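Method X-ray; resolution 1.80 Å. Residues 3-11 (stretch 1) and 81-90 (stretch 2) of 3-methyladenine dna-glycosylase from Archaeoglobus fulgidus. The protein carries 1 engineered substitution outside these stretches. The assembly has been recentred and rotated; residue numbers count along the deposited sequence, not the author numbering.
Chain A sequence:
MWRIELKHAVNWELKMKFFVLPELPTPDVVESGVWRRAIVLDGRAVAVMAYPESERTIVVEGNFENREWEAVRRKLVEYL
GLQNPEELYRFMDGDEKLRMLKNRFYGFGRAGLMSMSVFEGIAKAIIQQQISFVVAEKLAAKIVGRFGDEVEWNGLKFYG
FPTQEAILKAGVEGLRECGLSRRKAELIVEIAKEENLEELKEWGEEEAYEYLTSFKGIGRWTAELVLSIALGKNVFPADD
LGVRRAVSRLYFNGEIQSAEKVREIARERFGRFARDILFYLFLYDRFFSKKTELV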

ATOM      1  N   ARG A   3       8.361 -17.078 -13.382  1.00 22.02           N
ATOM      2  CA  ARG A   3       7.525 -16.212 -14.221  1.00 21.09           C
ATOM      3  C   ARG A   3       6.085 -16.213 -13.733  1.00 21.09           C
ATOM      4  O   ARG A   3       5.531 -17.272 -13.409  1.00 21.43           O
ATOM      5  CB  ARG A   3       7.568 -16.669 -15.682  1.00 21.22           C
ATOM      6  CG  ARG A   3       8.915 -16.430 -16.355  1.00 20.68           C
ATOM      7  CD  ARG A   3       8.927 -16.883 -17.835  1.00 20.77           C
ATOM      8  NE  ARG A   3      10.057 -16.271 -18.542  1.00 21.50           N
ATOM      9  CZ  ARG A   3      11.310 -16.744 -18.535  1.00 19.95           C
ATOM     10  NH1 ARG A   3      11.612 -17.849 -17.874  1.00 21.45           N
ATOM     11  NH2 ARG A   3      12.258 -16.096 -19.183  1.00 20.17           N
ATOM     12  N   ILE A   4       5.507 -15.017 -13.657  1.00 20.47           N
ATOM     13  CA  ILE A   4       4.086 -14.846 -13.370  1.00 21.08           C
ATOM     14  C   ILE A   4       3.382 -14.489 -14.675  1.00 20.61           C
ATOM     15  O   ILE A   4       3.575 -13.397 -15.202  1.00 19.98           O
ATOM     16  CB  ILE A   4       3.835 -13.699 -12.345  1.00 21.01           C
ATOM     17  CG1 ILE A   4       4.514 -13.983 -11.001  1.00 20.96           C
ATOM     18  CG2 ILE A   4       2.305 -13.469 -12.149  1.00 21.20           C
ATOM     19  CD1 ILE A   4       4.404 -12.817 -10.013  1.00 21.21           C
ATOM     20  N   GLU A   5       2.557 -15.404 -15.177  1.00 21.62           N
ATOM     21  CA  GLU A   5       1.853 -15.195 -16.452  1.00 22.44           C
ATOM     22  C   GLU A   5       0.457 -14.641 -16.229  1.00 22.09           C
ATOM     23  O   GLU A   5      -0.327 -15.222 -15.489  1.00 22.46           O
ATOM     24  CB  GLU A   5       1.779 -16.506 -17.240  1.00 22.86           C
ATOM     25  CG  GLU A   5       3.140 -17.136 -17.521  1.00 24.10           C
ATOM     26  CD  GLU A   5       3.997 -16.335 -18.494  1.00 27.04           C
ATOM     27  OE1 GLU A   5       3.521 -15.345 -19.127  1.00 26.87           O
ATOM     28  OE2 GLU A   5       5.182 -16.715 -18.631  1.00 29.38           O
ATOM     29  N   LEU A   6       0.164 -13.520 -16.873  1.00 22.70           N
ATOM     30  CA  LEU A   6      -1.089 -12.775 -16.673  1.00 22.84           C
ATOM     31  C   LEU A   6      -2.038 -13.019 -17.839  1.00 24.49           C
ATOM     32  O   LEU A   6      -1.582 -13.239 -18.967  1.00 24.45           O
ATOM     33  CB  LEU A   6      -0.806 -11.275 -16.587  1.00 21.83           C
ATOM     34  CG  LEU A   6       0.344 -10.793 -15.685  1.00 20.36           C
ATOM     35  CD1 LEU A   6       0.481  -9.284 -15.763  1.00 19.02           C
ATOM     36  CD2 LEU A   6       0.141 -11.271 -14.274  1.00 18.34           C
ATOM     37  N   LYS A   7      -3.347 -12.935 -17.581  1.00 25.62           N
ATOM     38  CA  LYS A   7      -4.340 -13.025 -18.670  1.00 26.80           C
ATOM     39  C   LYS A   7      -4.451 -11.718 -19.456  1.00 26.48           C
ATOM     40  O   LYS A   7      -4.723 -11.727 -20.662  1.00 27.37           O
ATOM     41  CB  LYS A   7      -5.714 -13.500 -18.158  1.00 27.01           C
ATOM     42  CG  LYS A   7      -6.643 -13.988 -19.272  0.50 27.28           C
ATOM     43  CD  LYS A   7      -8.055 -14.242 -18.782  0.50 27.86           C
ATOM     44  CE  LYS A   7      -8.996 -14.499 -19.951  0.50 29.31           C
ATOM     45  NZ  LYS A   7     -10.431 -14.540 -19.521  0.50 31.43           N
ATOM     46  N   HIS A   8      -4.169 -10.600 -18.787  1.00 25.99           N
ATOM     47  CA  HIS A   8      -4.338  -9.259 -19.334  1.00 25.50           C
ATOM     48  C   HIS A   8      -3.012  -8.471 -19.231  1.00 24.71           C
ATOM     49  O   HIS A   8      -2.234  -8.720 -18.311  1.00 25.27           O
ATOM     50  CB  HIS A   8      -5.457  -8.586 -18.529  1.00 26.39           C
ATOM     51  CG  HIS A   8      -6.008  -7.341 -19.155  1.00 27.18           C
ATOM     52  ND1 HIS A   8      -5.320  -6.147 -19.170  1.00 29.54           N
ATOM     53  CD2 HIS A   8      -7.199  -7.095 -19.753  1.00 28.13           C
ATOM     54  CE1 HIS A   8      -6.052  -5.223 -19.770  1.00 30.44           C
ATOM     55  NE2 HIS A   8      -7.199  -5.773 -20.130  1.00 30.16           N
ATOM     56  N   ALA A   9      -2.739  -7.536 -20.147  1.00 23.85           N
ATOM     57  CA  ALA A   9      -1.526  -6.692 -20.034  1.00 22.78           C
ATOM     58  C   ALA A   9      -1.585  -5.813 -18.771  1.00 22.40           C
ATOM     59  O   ALA A   9      -2.670  -5.424 -18.320  1.00 22.91           O
ATOM     60  CB  ALA A   9      -1.329  -5.820 -21.267  1.00 22.95           C
ATOM     61  N   VAL A  10      -0.421  -5.540 -18.195  1.00 20.67           N
ATOM     62  CA  VAL A  10      -0.292  -4.579 -17.096  1.00 19.55           C
ATOM     63  C   VAL A  10       0.750  -3.565 -17.541  1.00 18.71           C
ATOM     64  O   VAL A  10       1.739  -3.915 -18.215  1.00 19.40           O
ATOM     65  CB  VAL A  10       0.103  -5.295 -15.780  1.00 19.79           C
ATOM     66  CG1 VAL A  10       1.520  -5.853 -15.865  1.00 19.64           C
ATOM     67  CG2 VAL A  10      -0.059  -4.377 -14.557  1.00 19.34           C
ATOM     68  N   ASN A  11       0.506  -2.303 -17.236  1.00 18.01           N
ATOM     69  CA  ASN A  11       1.484  -1.275 -17.463  1.00 17.27           C
ATOM     70  C   ASN A  11       2.397  -1.183 -16.235  1.00 16.53           C
ATOM     71  O   ASN A  11       2.031  -0.581 -15.232  1.00 14.42           O
ATOM     72  CB  ASN A  11       0.801   0.057 -17.740  1.00 18.32           C
ATOM     73  CG  ASN A  11       1.780   1.128 -18.141  1.00 19.36           C
ATOM     74  OD1 ASN A  11       2.731   1.400 -17.436  1.00 21.38           O
ATOM     75  ND2 ASN A  11       1.563   1.730 -19.312  1.00 22.98           N
ATOM     76  N   GLY A  81      -0.828  -6.082  -7.255  1.00 10.83           N
ATOM     77  CA  GLY A  81      -2.150  -5.928  -7.877  1.00 11.05           C
ATOM     78  C   GLY A  81      -2.171  -6.456  -9.321  1.00 11.66           C
ATOM     79  O   GLY A  81      -2.542  -5.726 -10.242  1.00 11.42           O
ATOM     80  N   LEU A  82      -1.779  -7.718  -9.513  1.00 12.29           N
ATOM     81  CA  LEU A  82      -1.621  -8.227 -10.901  1.00 13.58           C
ATOM     82  C   LEU A  82      -2.837  -8.971 -11.449  1.00 14.31           C
ATOM     83  O   LEU A  82      -2.802  -9.470 -12.604  1.00 15.05           O
ATOM     84  CB  LEU A  82      -0.376  -9.097 -11.029  1.00 13.87           C
ATOM     85  CG  LEU A  82       0.928  -8.462 -10.606  1.00 14.15           C
ATOM     86  CD1 LEU A  82       2.047  -9.481 -10.560  1.00 15.30           C
ATOM     87  CD2 LEU A  82       1.302  -7.231 -11.490  1.00 17.15           C
ATOM     88  N   GLN A  83      -3.905  -9.019 -10.651  1.00 14.12           N
ATOM     89  CA  GLN A  83      -5.113  -9.797 -10.982  1.00 14.93           C
ATOM     90  C   GLN A  83      -5.833  -9.185 -12.185  1.00 15.34           C
ATOM     91  O   GLN A  83      -5.810  -7.982 -12.390  1.00 15.33           O
ATOM     92  CB  GLN A  83      -6.090  -9.854  -9.792  1.00 15.30           C
ATOM     93  CG  GLN A  83      -5.493 -10.300  -8.463  1.00 15.61           C
ATOM     94  CD  GLN A  83      -4.959  -9.131  -7.605  1.00 16.06           C
ATOM     95  OE1 GLN A  83      -4.709  -8.011  -8.097  1.00 15.15           O
ATOM     96  NE2 GLN A  83      -4.802  -9.395  -6.314  1.00 15.98           N
ATOM     97  N   ASN A  84      -6.504 -10.054 -12.940  1.00 16.40           N
ATOM     98  CA  ASN A  84      -7.247  -9.713 -14.136  1.00 16.93           C
ATOM     99  C   ASN A  84      -8.202  -8.519 -13.909  1.00 16.40           C
ATOM    100  O   ASN A  84      -9.123  -8.614 -13.093  1.00 17.70           O
ATOM    101  CB  ASN A  84      -8.015 -10.972 -14.585  1.00 17.58           C
ATOM    102  CG  ASN A  84      -8.765 -10.782 -15.884  1.00 21.12           C
ATOM    103  OD1 ASN A  84      -8.864  -9.677 -16.421  1.00 22.91           O
ATOM    104  ND2 ASN A  84      -9.292 -11.890 -16.414  1.00 24.45           N
ATOM    105  N   PRO A  85      -7.940  -7.380 -14.573  1.00 17.21           N
ATOM    106  CA  PRO A  85      -8.740  -6.148 -14.397  1.00 17.07           C
ATOM    107  C   PRO A  85      -9.925  -6.018 -15.362  1.00 17.83           C
ATOM    108  O   PRO A  85     -10.495  -4.939 -15.485  1.00 16.40           O
ATOM    109  CB  PRO A  85      -7.746  -5.060 -14.754  1.00 17.62           C
ATOM    110  CG  PRO A  85      -6.925  -5.677 -15.877  1.00 17.31           C
ATOM    111  CD  PRO A  85      -6.829  -7.163 -15.527  1.00 16.72           C
ATOM    112  N   GLU A  86     -10.261  -7.085 -16.067  1.00 18.99           N
ATOM    113  CA  GLU A  86     -11.265  -6.979 -17.146  1.00 21.06           C
ATOM    114  C   GLU A  86     -12.604  -6.428 -16.630  1.00 20.74           C
ATOM    115  O   GLU A  86     -13.147  -5.472 -17.200  1.00 20.28           O
ATOM    116  CB  GLU A  86     -11.459  -8.344 -17.814  1.00 22.10           C
ATOM    117  CG  GLU A  86     -12.628  -8.406 -18.783  1.00 28.05           C
ATOM    118  CD  GLU A  86     -12.302  -7.840 -20.153  1.00 35.94           C
ATOM    119  OE1 GLU A  86     -11.156  -7.362 -20.362  1.00 38.83           O
ATOM    120  OE2 GLU A  86     -13.209  -7.881 -21.028  1.00 39.33           O
ATOM    121  N   GLU A  87     -13.075  -7.006 -15.519  1.00 19.97           N
ATOM    122  CA  GLU A  87     -14.358  -6.662 -14.938  1.00 21.07           C
ATOM    123  C   GLU A  87     -14.354  -5.260 -14.325  1.00 18.93           C
ATOM    124  O   GLU A  87     -15.332  -4.517 -14.456  1.00 17.97           O
ATOM    125  CB  GLU A  87     -14.770  -7.705 -13.901  1.00 21.06           C
ATOM    126  CG  GLU A  87     -16.302  -7.816 -13.736  1.00 25.64           C
ATOM    127  CD  GLU A  87     -16.748  -8.463 -12.424  1.00 26.04           C
ATOM    128  OE1 GLU A  87     -15.997  -9.325 -11.887  1.00 28.68           O
ATOM    129  OE2 GLU A  87     -17.875  -8.122 -11.946  1.00 30.77           O
ATOM    130  N   LEU A  88     -13.255  -4.916 -13.649  1.00 16.31           N
ATOM    131  CA  LEU A  88     -13.081  -3.552 -13.137  1.00 14.88           C
ATOM    132  C   LEU A  88     -13.179  -2.578 -14.297  1.00 15.04           C
ATOM    133  O   LEU A  88     -13.868  -1.560 -14.217  1.00 15.30           O
ATOM    134  CB  LEU A  88     -11.701  -3.401 -12.461  1.00 13.27           C
ATOM    135  CG  LEU A  88     -11.209  -1.977 -12.142  1.00 12.41           C
ATOM    136  CD1 LEU A  88     -12.078  -1.284 -11.117  1.00 13.10           C
ATOM    137  CD2 LEU A  88      -9.721  -1.978 -11.680  1.00 12.38           C
ATOM    138  N   TYR A  89     -12.473  -2.886 -15.376  1.00 15.09           N
ATOM    139  CA  TYR A  89     -12.405  -1.957 -16.501  1.00 16.51           C
ATOM    140  C   TYR A  89     -13.775  -1.780 -17.153  1.00 17.93           C
ATOM    141  O   TYR A  89     -14.162  -0.659 -17.502  1.00 17.59           O
ATOM    142  CB  TYR A  89     -11.386  -2.446 -17.518  1.00 17.23           C
ATOM    143  CG  TYR A  89      -9.924  -2.151 -17.189  1.00 16.55           C
ATOM    144  CD1 TYR A  89      -9.550  -1.258 -16.171  1.00 19.04           C
ATOM    145  CD2 TYR A  89      -8.919  -2.735 -17.948  1.00 20.16           C
ATOM    146  CE1 TYR A  89      -8.187  -0.987 -15.924  1.00 19.25           C
ATOM    147  CE2 TYR A  89      -7.581  -2.473 -17.715  1.00 19.60           C
ATOM    148  CZ  TYR A  89      -7.221  -1.608 -16.702  1.00 20.21           C
ATOM    149  OH  TYR A  89      -5.885  -1.370 -16.513  1.00 19.01           O
ATOM    150  N   ARG A  90     -14.495  -2.887 -17.322  1.00 18.78           N
ATOM    151  CA  ARG A  90     -15.892  -2.849 -17.815  1.00 21.63           C
ATOM    152  C   ARG A  90     -16.759  -1.922 -16.956  1.00 20.24           C
ATOM    153  O   ARG A  90     -17.525  -1.078 -17.474  1.00 20.45           O
ATOM    154  CB  ARG A  90     -16.459  -4.270 -17.816  1.00 21.54           C
ATOM    155  CG  ARG A  90     -17.712  -4.476 -18.640  1.00 25.89           C
ATOM    156  CD  ARG A  90     -18.104  -5.952 -18.657  1.00 26.64           C
ATOM    157  NE  ARG A  90     -17.079  -6.731 -19.355  1.00 36.08           N
ATOM    158  CZ  ARG A  90     -16.358  -7.723 -18.829  1.00 39.03           C
ATOM    159  NH1 ARG A  90     -16.536  -8.119 -17.568  1.00 38.79           N
ATOM    160  NH2 ARG A  90     -15.458  -8.336 -19.595  1.00 41.53           N
TER
HETATM  161  O   HOH W   1      -3.139  -8.041 -15.511  1.00 27.46           O
HETATM  162  O   HOH W   2      -9.561  -4.905 -21.052  1.00 39.50           O
HETATM  163  O   HOH W   3      -4.304  -3.407 -17.062  1.00 24.31           O

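L82 and H8 anchor the contact, each with 88 Å² covered by the other stretch; no direct hydrogen bond crosses between the two. The L82 side chain (m, t) points toward stretch 1 and meets three aliphatic side chains: L6 CD2 lies 3.9 Å from L82 CB, I4 CD1 4.1 Å from L82 CD1, and V10 CG2 4.4 Å from L82 CD2. Apolar, branched side chains suit this site, since they need no polar partner; L82 and I4 are buried. H8, with chi1 t, packs its ring against P85, whose CG sits 3.8 Å from the centroid of the H8 ring, nearly along the normal, a CH-pi contact. Y89 turns its edge toward the H8 ring in an offset edge-to-face pair, planes at 69°, with H8 CE1 3.8 Å from Y89 CE2. The imidazole also has polar work: H8 ND1 donates to A9 O (2.9 Å), which steadies the ring, while water 2 joins H8 NE2 (2.7 Å) to E86 OE1 (3.0 Å). Two more waters bridge the stretches, water 1 between H8 O and L82 O, water 3 between A9 O and Y89 OH. At the exposed margin, the aliphatic part of K7 rests on N84, CD to ND2 3.6 Å, while N84 OD1 accepts from E86 N (3.0 Å) at the helix start.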